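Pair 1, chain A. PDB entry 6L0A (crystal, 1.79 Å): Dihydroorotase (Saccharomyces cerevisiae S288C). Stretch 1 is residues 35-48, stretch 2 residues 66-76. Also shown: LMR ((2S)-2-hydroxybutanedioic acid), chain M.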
# COMPACT_ATOMS: atom_id res chain seq x y z
N VAL A 35 7.95 28.06 -8.55
CA VAL A 35 7.78 27.60 -9.92
C VAL A 35 7.28 28.75 -10.78
O VAL A 35 6.25 29.36 -10.48
CB VAL A 35 6.81 26.41 -9.99
CG1 VAL A 35 6.42 26.10 -11.43
CG2 VAL A 35 7.42 25.19 -9.30
N SER A 36 8.00 29.02 -11.88
CA SER A 36 7.62 30.07 -12.82
C SER A 36 6.71 29.57 -13.93
O SER A 36 5.77 30.27 -14.32
CB SER A 36 8.89 30.68 -13.43
OG SER A 36 8.54 31.55 -14.50
N ILE A 37 6.97 28.36 -14.42
CA ILE A 37 6.30 27.77 -15.57
C ILE A 37 5.63 26.47 -15.12
O ILE A 37 6.29 25.63 -14.51
CB ILE A 37 7.30 27.47 -16.71
CG1 ILE A 37 8.01 28.75 -17.17
CG2 ILE A 37 6.59 26.80 -17.89
CD1 ILE A 37 9.40 28.48 -17.75
N ALA A 38 4.35 26.31 -15.44
CA ALA A 38 3.57 25.13 -15.05
C ALA A 38 2.90 24.51 -16.27
O ALA A 38 2.24 25.21 -17.05
CB ALA A 38 2.50 25.50 -14.02
N TYR A 39 3.03 23.19 -16.42
CA TYR A 39 2.28 22.45 -17.43
C TYR A 39 1.05 21.85 -16.76
O TYR A 39 1.19 21.00 -15.87
CB TYR A 39 3.15 21.36 -18.05
CG TYR A 39 2.50 20.61 -19.20
CD1 TYR A 39 2.17 21.26 -20.38
CD2 TYR A 39 2.26 19.24 -19.12
CE1 TYR A 39 1.60 20.57 -21.46
CE2 TYR A 39 1.69 18.54 -20.18
CZ TYR A 39 1.37 19.22 -21.35
OH TYR A 39 0.82 18.55 -22.43
N ILE A 40 -0.13 22.28 -17.19
CA ILE A 40 -1.39 22.06 -16.47
C ILE A 40 -2.08 20.81 -17.01
O ILE A 40 -2.41 20.73 -18.20
CB ILE A 40 -2.31 23.28 -16.60
CG1 ILE A 40 -1.62 24.52 -16.03
CG2 ILE A 40 -3.66 23.03 -15.93
CD1 ILE A 40 -1.39 24.47 -14.50
N MET A 41 -2.35 19.87 -16.13
CA MET A 41 -2.93 18.61 -16.57
C MET A 41 -4.44 18.74 -16.79
O MET A 41 -5.09 19.62 -16.22
CB MET A 41 -2.61 17.51 -15.56
CG MET A 41 -1.12 17.09 -15.60
SD MET A 41 -0.67 16.44 -17.21
CE MET A 41 1.13 16.45 -17.21
N PRO A 42 -5.03 17.86 -17.61
CA PRO A 42 -6.40 18.10 -18.09
C PRO A 42 -7.49 17.19 -17.53
O PRO A 42 -8.59 17.13 -18.10
CB PRO A 42 -6.25 17.88 -19.59
CG PRO A 42 -5.33 16.70 -19.66
CD PRO A 42 -4.34 16.89 -18.49
N ASN A 43 -7.21 16.44 -16.47
CA ASN A 43 -8.17 15.43 -16.00
C ASN A 43 -9.20 16.08 -15.07
O ASN A 43 -9.39 15.71 -13.91
CB ASN A 43 -7.43 14.27 -15.34
CG ASN A 43 -6.65 14.68 -14.12
OD1 ASN A 43 -6.23 15.84 -14.00
ND2 ASN A 43 -6.44 13.74 -13.19
N LEU A 44 -9.89 17.08 -15.63
CA LEU A 44 -11.04 17.68 -14.98
C LEU A 44 -12.28 16.80 -15.19
O LEU A 44 -12.24 15.76 -15.87
CB LEU A 44 -11.28 19.08 -15.52
CG LEU A 44 -10.09 20.05 -15.53
CD1 LEU A 44 -10.52 21.46 -15.94
CD2 LEU A 44 -9.44 20.09 -14.18
N GLN A 45 -13.39 17.24 -14.60
CA GLN A 45 -14.71 16.66 -14.82
C GLN A 45 -15.59 17.74 -15.46
O GLN A 45 -15.95 18.71 -14.78
CB GLN A 45 -15.34 16.18 -13.52
CG GLN A 45 -14.65 14.99 -12.87
CD GLN A 45 -15.47 14.41 -11.72
OE1 GLN A 45 -16.66 14.72 -11.58
NE2 GLN A 45 -14.84 13.58 -10.90
N PRO A 46 -15.92 17.64 -16.75
CA PRO A 46 -15.43 16.66 -17.71
C PRO A 46 -13.99 16.96 -18.09
O PRO A 46 -13.54 18.08 -17.82
CB PRO A 46 -16.37 16.83 -18.91
CG PRO A 46 -17.43 17.77 -18.47
CD PRO A 46 -16.84 18.59 -17.39
N PRO A 47 -13.31 16.00 -18.71
CA PRO A 47 -11.92 16.23 -19.13
C PRO A 47 -11.85 17.34 -20.17
O PRO A 47 -12.80 17.57 -20.92
CB PRO A 47 -11.50 14.89 -19.74
CG PRO A 47 -12.80 14.17 -20.04
CD PRO A 47 -13.76 14.62 -18.99
N ILE A 48 -10.70 17.99 -20.23
CA ILE A 48 -10.50 19.07 -21.19
C ILE A 48 -10.26 18.46 -22.57
O ILE A 48 -9.17 17.96 -22.85
CB ILE A 48 -9.34 19.98 -20.80
CG1 ILE A 48 -9.49 20.46 -19.37
CG2 ILE A 48 -9.26 21.13 -21.81
CD1 ILE A 48 -8.35 21.38 -18.94
N PRO A 66 -1.16 36.05 -12.19
CA PRO A 66 -0.73 36.75 -13.41
C PRO A 66 0.75 36.60 -13.72
O PRO A 66 1.14 36.86 -14.86
CB PRO A 66 -1.10 38.22 -13.14
CG PRO A 66 -2.16 38.15 -12.07
CD PRO A 66 -1.77 36.97 -11.21
N LYS A 67 1.59 36.19 -12.77
CA LYS A 67 3.02 36.06 -13.04
C LYS A 67 3.44 34.63 -13.37
O LYS A 67 4.63 34.39 -13.60
CB LYS A 67 3.83 36.58 -11.85
CG LYS A 67 3.45 38.00 -11.44
CD LYS A 67 4.29 38.50 -10.27
CE LYS A 67 3.79 39.86 -9.79
NZ LYS A 67 4.66 40.44 -8.73
N THR A 68 2.51 33.69 -13.40
CA THR A 68 2.81 32.29 -13.71
C THR A 68 2.58 32.02 -15.19
O THR A 68 1.59 32.47 -15.77
CB THR A 68 1.93 31.38 -12.85
OG1 THR A 68 2.23 31.63 -11.47
CG2 THR A 68 2.19 29.92 -13.16
N THR A 69 3.52 31.30 -15.80
CA THR A 69 3.42 30.93 -17.21
C THR A 69 2.75 29.57 -17.31
O THR A 69 3.26 28.59 -16.77
CB THR A 69 4.82 30.90 -17.83
OG1 THR A 69 5.36 32.23 -17.79
CG2 THR A 69 4.76 30.37 -19.26
N PHE A 70 1.62 29.51 -18.02
CA PHE A 70 0.77 28.32 -18.06
C PHE A 70 0.88 27.67 -19.43
O PHE A 70 0.57 28.31 -20.44
CB PHE A 70 -0.68 28.68 -17.77
CG PHE A 70 -0.93 29.05 -16.34
CD1 PHE A 70 -0.86 28.08 -15.35
CD2 PHE A 70 -1.21 30.36 -15.98
CE1 PHE A 70 -1.07 28.40 -14.03
CE2 PHE A 70 -1.42 30.70 -14.65
CZ PHE A 70 -1.35 29.72 -13.67
N LEU A 71 1.31 26.42 -19.46
CA LEU A 71 1.30 25.59 -20.67
C LEU A 71 0.18 24.56 -20.50
O LEU A 71 0.10 23.91 -19.46
CB LEU A 71 2.63 24.90 -20.87
CG LEU A 71 3.89 25.78 -20.85
CD1 LEU A 71 5.15 24.91 -20.96
CD2 LEU A 71 3.83 26.84 -21.95
N MET A 72 -0.66 24.42 -21.51
CA MET A 72 -1.94 23.73 -21.37
C MET A 72 -1.93 22.42 -22.15
O MET A 72 -1.11 22.22 -23.05
CB MET A 72 -3.09 24.61 -21.84
CG MET A 72 -3.11 26.01 -21.21
SD MET A 72 -3.28 26.01 -19.40
CE MET A 72 -4.92 25.31 -19.20
N SER A 73 -2.87 21.54 -21.82
CA SER A 73 -2.96 20.24 -22.48
C SER A 73 -4.41 19.84 -22.72
O SER A 73 -5.34 20.31 -22.06
CB SER A 73 -2.28 19.13 -21.66
OG SER A 73 -2.91 19.02 -20.39
N PHE A 74 -4.57 18.95 -23.69
CA PHE A 74 -5.79 18.18 -23.88
C PHE A 74 -5.66 16.81 -23.20
O PHE A 74 -4.56 16.27 -23.04
CB PHE A 74 -6.08 17.94 -25.37
CG PHE A 74 -6.77 19.10 -26.07
CD1 PHE A 74 -7.56 20.00 -25.36
CD2 PHE A 74 -6.65 19.24 -27.44
CE1 PHE A 74 -8.21 21.05 -26.03
CE2 PHE A 74 -7.28 20.28 -28.11
CZ PHE A 74 -8.06 21.18 -27.41
N TYR A 75 -6.80 16.26 -22.83
CA TYR A 75 -6.92 14.89 -22.32
C TYR A 75 -7.15 13.95 -23.50
O TYR A 75 -8.00 14.22 -24.35
CB TYR A 75 -8.09 14.88 -21.35
CG TYR A 75 -8.47 13.64 -20.59
CD1 TYR A 75 -9.14 12.59 -21.21
CD2 TYR A 75 -8.26 13.58 -19.22
CE1 TYR A 75 -9.54 11.48 -20.47
CE2 TYR A 75 -8.66 12.48 -18.48
CZ TYR A 75 -9.29 11.43 -19.11
OH TYR A 75 -9.70 10.35 -18.37
N LEU A 76 -6.39 12.86 -23.57
CA LEU A 76 -6.53 11.95 -24.71
C LEU A 76 -7.83 11.16 -24.57
O LEU A 76 -7.92 10.22 -23.77
CB LEU A 76 -5.32 11.02 -24.82
CG LEU A 76 -5.25 10.16 -26.11
CD1 LEU A 76 -5.10 11.05 -27.32
CD2 LEU A 76 -4.10 9.16 -26.07
C1 LMR M . -2.25 11.08 -11.08
O1A LMR M . -1.35 11.78 -11.62
O1B LMR M . -2.20 9.85 -11.27
C2 LMR M . -3.39 11.68 -10.21
O2 LMR M . -3.41 11.27 -8.86
C3 LMR M . -3.20 13.16 -10.06
C4 LMR M . -4.62 13.57 -9.75
O4A LMR M . -5.20 13.25 -8.66
O4B LMR M . -5.14 14.22 -10.66
O HOH W 1 4.92 31.74 -10.93
O HOH W 2 6.30 33.05 -15.39
O HOH W 3 -4.84 21.81 -19.65

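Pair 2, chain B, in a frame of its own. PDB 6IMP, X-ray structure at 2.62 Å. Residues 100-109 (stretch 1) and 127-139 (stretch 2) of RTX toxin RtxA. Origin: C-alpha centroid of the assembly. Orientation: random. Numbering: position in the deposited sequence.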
# COMPACT_ATOMS: atom_id res chain seq x y z
N LYS B 100 17.32 3.50 3.15
CA LYS B 100 17.88 2.48 2.25
C LYS B 100 16.79 1.69 1.49
O LYS B 100 17.00 1.33 0.32
CB LYS B 100 18.80 1.53 3.03
CG LYS B 100 20.15 1.25 2.37
CD LYS B 100 20.08 0.15 1.31
CE LYS B 100 20.00 -1.23 1.93
NZ LYS B 100 20.33 -2.31 0.95
N VAL B 101 15.65 1.41 2.14
CA VAL B 101 14.57 0.62 1.50
C VAL B 101 13.12 1.08 1.71
O VAL B 101 12.68 1.35 2.84
CB VAL B 101 14.67 -0.88 1.86
CG1 VAL B 101 13.63 -1.69 1.09
CG2 VAL B 101 16.07 -1.41 1.55
N VAL B 102 12.37 1.12 0.61
CA VAL B 102 10.93 1.33 0.64
C VAL B 102 10.14 0.02 0.67
O VAL B 102 10.29 -0.85 -0.21
CB VAL B 102 10.45 2.15 -0.56
CG1 VAL B 102 8.93 2.32 -0.54
CG2 VAL B 102 11.14 3.51 -0.57
N LEU B 103 9.26 -0.09 1.65
CA LEU B 103 8.18 -1.05 1.60
C LEU B 103 6.95 -0.42 0.93
O LEU B 103 6.19 0.32 1.57
CB LEU B 103 7.85 -1.53 3.01
CG LEU B 103 7.20 -2.91 3.10
CD1 LEU B 103 7.28 -3.36 4.55
CD2 LEU B 103 5.75 -2.89 2.62
N PHE B 104 6.79 -0.69 -0.36
CA PHE B 104 5.64 -0.18 -1.10
C PHE B 104 4.39 -1.01 -0.84
O PHE B 104 4.37 -2.23 -1.11
CB PHE B 104 5.91 -0.16 -2.62
CG PHE B 104 4.79 0.47 -3.42
CD1 PHE B 104 4.39 1.78 -3.16
CD2 PHE B 104 4.10 -0.26 -4.37
CE1 PHE B 104 3.34 2.35 -3.85
CE2 PHE B 104 3.06 0.32 -5.08
CZ PHE B 104 2.67 1.62 -4.82
N LEU B 105 3.34 -0.36 -0.38
CA LEU B 105 2.04 -1.04 -0.30
C LEU B 105 1.10 -0.50 -1.35
O LEU B 105 0.60 0.60 -1.22
CB LEU B 105 1.42 -0.92 1.09
CG LEU B 105 2.11 -1.77 2.18
CD1 LEU B 105 1.74 -1.25 3.56
CD2 LEU B 105 1.77 -3.25 2.07
N HIS B 106 0.86 -1.29 -2.39
CA HIS B 106 -0.11 -0.90 -3.41
C HIS B 106 -1.49 -0.73 -2.82
O HIS B 106 -1.74 -1.12 -1.69
CB HIS B 106 -0.16 -1.92 -4.52
CG HIS B 106 -0.94 -3.15 -4.19
ND1 HIS B 106 -2.30 -3.22 -4.35
CD2 HIS B 106 -0.54 -4.38 -3.78
CE1 HIS B 106 -2.71 -4.44 -4.04
NE2 HIS B 106 -1.66 -5.16 -3.69
N GLY B 107 -2.38 -0.14 -3.60
CA GLY B 107 -3.77 0.04 -3.21
C GLY B 107 -4.70 -0.72 -4.14
O GLY B 107 -4.34 -1.77 -4.68
N SER B 108 -5.88 -0.16 -4.35
CA SER B 108 -7.02 -0.87 -4.92
C SER B 108 -7.04 -0.80 -6.44
O SER B 108 -6.61 0.18 -7.03
CB SER B 108 -8.32 -0.27 -4.40
OG SER B 108 -9.43 -1.05 -4.78
N GLY B 109 -7.60 -1.84 -7.06
CA GLY B 109 -8.08 -1.74 -8.44
C GLY B 109 -7.16 -2.27 -9.53
O GLY B 109 -7.56 -2.31 -10.70
N GLY B 127 19.52 5.41 -5.69
CA GLY B 127 20.03 4.21 -5.02
C GLY B 127 19.27 3.83 -3.75
O GLY B 127 19.87 3.68 -2.68
N ILE B 128 17.95 3.70 -3.87
CA ILE B 128 17.09 3.15 -2.81
C ILE B 128 16.34 1.92 -3.35
O ILE B 128 15.79 1.96 -4.46
CB ILE B 128 16.08 4.21 -2.29
CG1 ILE B 128 16.83 5.37 -1.64
CG2 ILE B 128 15.11 3.60 -1.29
CD1 ILE B 128 15.97 6.60 -1.38
N ASP B 129 16.32 0.83 -2.57
CA ASP B 129 15.61 -0.40 -2.97
C ASP B 129 14.14 -0.25 -2.67
O ASP B 129 13.76 0.36 -1.66
CB ASP B 129 16.13 -1.64 -2.23
CG ASP B 129 17.63 -1.79 -2.29
OD1 ASP B 129 18.18 -1.78 -3.41
OD2 ASP B 129 18.27 -1.93 -1.22
N MET B 130 13.30 -0.83 -3.51
CA MET B 130 11.86 -0.82 -3.28
C MET B 130 11.29 -2.23 -3.32
O MET B 130 11.44 -2.93 -4.34
CB MET B 130 11.18 0.04 -4.32
CG MET B 130 9.78 0.44 -3.93
SD MET B 130 8.80 0.88 -5.36
CE MET B 130 7.81 2.17 -4.64
N LEU B 131 10.67 -2.65 -2.21
CA LEU B 131 9.90 -3.91 -2.16
C LEU B 131 8.48 -3.70 -2.65
O LEU B 131 7.75 -2.86 -2.12
CB LEU B 131 9.85 -4.50 -0.74
CG LEU B 131 8.92 -5.73 -0.60
CD1 LEU B 131 9.44 -6.89 -1.44
CD2 LEU B 131 8.73 -6.19 0.85
N ALA B 132 8.08 -4.50 -3.64
CA ALA B 132 6.79 -4.31 -4.32
C ALA B 132 6.05 -5.63 -4.51
O ALA B 132 6.19 -6.29 -5.56
CB ALA B 132 7.00 -3.62 -5.65
N VAL B 133 5.23 -5.96 -3.52
CA VAL B 133 4.56 -7.26 -3.43
C VAL B 133 3.04 -7.10 -3.39
O VAL B 133 2.51 -6.25 -2.66
CB VAL B 133 5.02 -8.01 -2.17
CG1 VAL B 133 4.27 -9.32 -2.00
CG2 VAL B 133 6.51 -8.27 -2.26
N ASN B 134 2.36 -7.91 -4.20
CA ASN B 134 0.90 -7.97 -4.18
C ASN B 134 0.35 -8.51 -2.86
O ASN B 134 0.77 -9.56 -2.38
CB ASN B 134 0.39 -8.88 -5.30
CG ASN B 134 0.42 -8.23 -6.65
OD1 ASN B 134 -0.25 -7.23 -6.89
ND2 ASN B 134 1.17 -8.81 -7.56
N LEU B 135 -0.64 -7.82 -2.33
CA LEU B 135 -1.49 -8.36 -1.28
C LEU B 135 -2.29 -9.53 -1.83
O LEU B 135 -2.44 -9.66 -3.05
CB LEU B 135 -2.45 -7.28 -0.81
CG LEU B 135 -1.75 -6.00 -0.36
CD1 LEU B 135 -2.70 -4.82 -0.40
CD2 LEU B 135 -1.17 -6.20 1.03
N ARG B 136 -2.82 -10.37 -0.94
CA ARG B 136 -3.66 -11.48 -1.38
C ARG B 136 -4.74 -11.02 -2.36
O ARG B 136 -5.42 -10.03 -2.13
CB ARG B 136 -4.33 -12.17 -0.20
CG ARG B 136 -5.40 -11.34 0.47
CD ARG B 136 -5.92 -12.04 1.69
NE ARG B 136 -4.91 -12.08 2.74
CZ ARG B 136 -5.05 -12.77 3.87
NH1 ARG B 136 -4.07 -12.76 4.77
NH2 ARG B 136 -6.17 -13.43 4.12
N GLY B 137 -4.88 -11.76 -3.46
CA GLY B 137 -5.96 -11.54 -4.43
C GLY B 137 -5.58 -10.57 -5.53
O GLY B 137 -6.37 -10.32 -6.45
N TYR B 138 -4.36 -10.05 -5.45
CA TYR B 138 -3.87 -9.04 -6.35
C TYR B 138 -2.66 -9.59 -7.07
O TYR B 138 -1.85 -10.31 -6.48
CB TYR B 138 -3.46 -7.80 -5.57
CG TYR B 138 -4.63 -6.91 -5.21
CD1 TYR B 138 -5.15 -6.02 -6.14
CD2 TYR B 138 -5.21 -6.95 -3.95
CE1 TYR B 138 -6.19 -5.18 -5.82
CE2 TYR B 138 -6.26 -6.11 -3.61
CZ TYR B 138 -6.75 -5.23 -4.55
OH TYR B 138 -7.82 -4.40 -4.24
N GLY B 139 -2.53 -9.21 -8.34
CA GLY B 139 -1.50 -9.74 -9.24
C GLY B 139 -1.48 -11.25 -9.28
O GLY B 139 -2.45 -11.88 -9.72
O HOH W 4 5.50 -5.00 -1.09

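The two pairs part most sharply just past the strands, where A:Pro42 and B:His106 superpose with CA atoms 1.1 Å apart. In pair 2 the imidazole itself bridges the stretches: B:Leu135 N donates to B:His106 NE2 at 3.2 Å (angle 163°), while B:His106 ND1 donates to B:Gly107 O at 2.5 Å, an arrangement that leaves NE2 free to accept. The same ring lies under B:Leu135 CD1, which sits 3.8 Å from its centroid, and turns its edge to the face of B:Tyr138 (centroids 4.6 Å apart, planes at 66°). A:Pro42 has no side-chain polar atom to offer. Its CG packs on A:Tyr75 CB at 3.7 Å, and the backbone link comes from further along the chain, A:Tyr75 N donating to A:Ile48 O at 2.9 Å. A:Pro47 CB then covers a face of the A:Tyr75 ring, 3.5 Å from the centroid and 17° off the normal.

Upstream the frames agree. Fourteen central residues superpose with an RMSD of 0.8 Å, and both pairs are parallel strands, their directions 28° apart in pair 1 and 19° in pair 2. The hydrogen-bond ladder recurs position by position. A:Thr69 N to A:Ser36 O (2.9 Å) matches B:Asp129 N to B:Lys100 O (3.0 Å); A:Ala38 N to A:Thr69 O (2.9 Å) matches B:Val102 N to B:Asp129 O (2.8 Å). The next two rungs, A:Leu71 N to A:Ala38 O (2.9 Å) and A:Ile40 N to A:Leu71 O (2.8 Å), correspond to B:Leu131 N to B:Val102 O (2.7 Å) and B:Phe104 N to B:Leu131 O (3.0 Å, bent to 145°).

Side chains fill this frame differently. At the ladder's start, water 2 joins A:Ser36 OG (2.8 Å) to A:Thr69 OG1 (2.7 Å); at the matching positions, B:Lys100 NZ reaches B:Asp129 OD2 directly at 3.0 Å in a salt bridge. On the sheet face of A:Ala38 and A:Phe70, the small alanine leaves its CB 4.4 Å from A:Phe70 CD1, and A:Ile40 CG1 approaches that ring atom to 3.7 Å. Pair 2 places the aromatic on the other strand: B:Met130 matches A:Phe70, B:Phe104 matches A:Ile40, and B:Met130 CE meets B:Phe104 CB at 3.6 Å.

Beyond the ladder both pairs use a water at the same place: water 3 donates to A:Ile40 O (3.0 Å) and accepts from A:Ser73 N (2.9 Å), and water 4 donates to B:Phe104 O (3.0 Å) and accepts from B:Val133 N (2.6 Å). Pair 1 adds a direct bond, A:Ser73 OG to A:Ile40 O at 2.8 Å, for which the valine at B:Val133 has no side-chain donor.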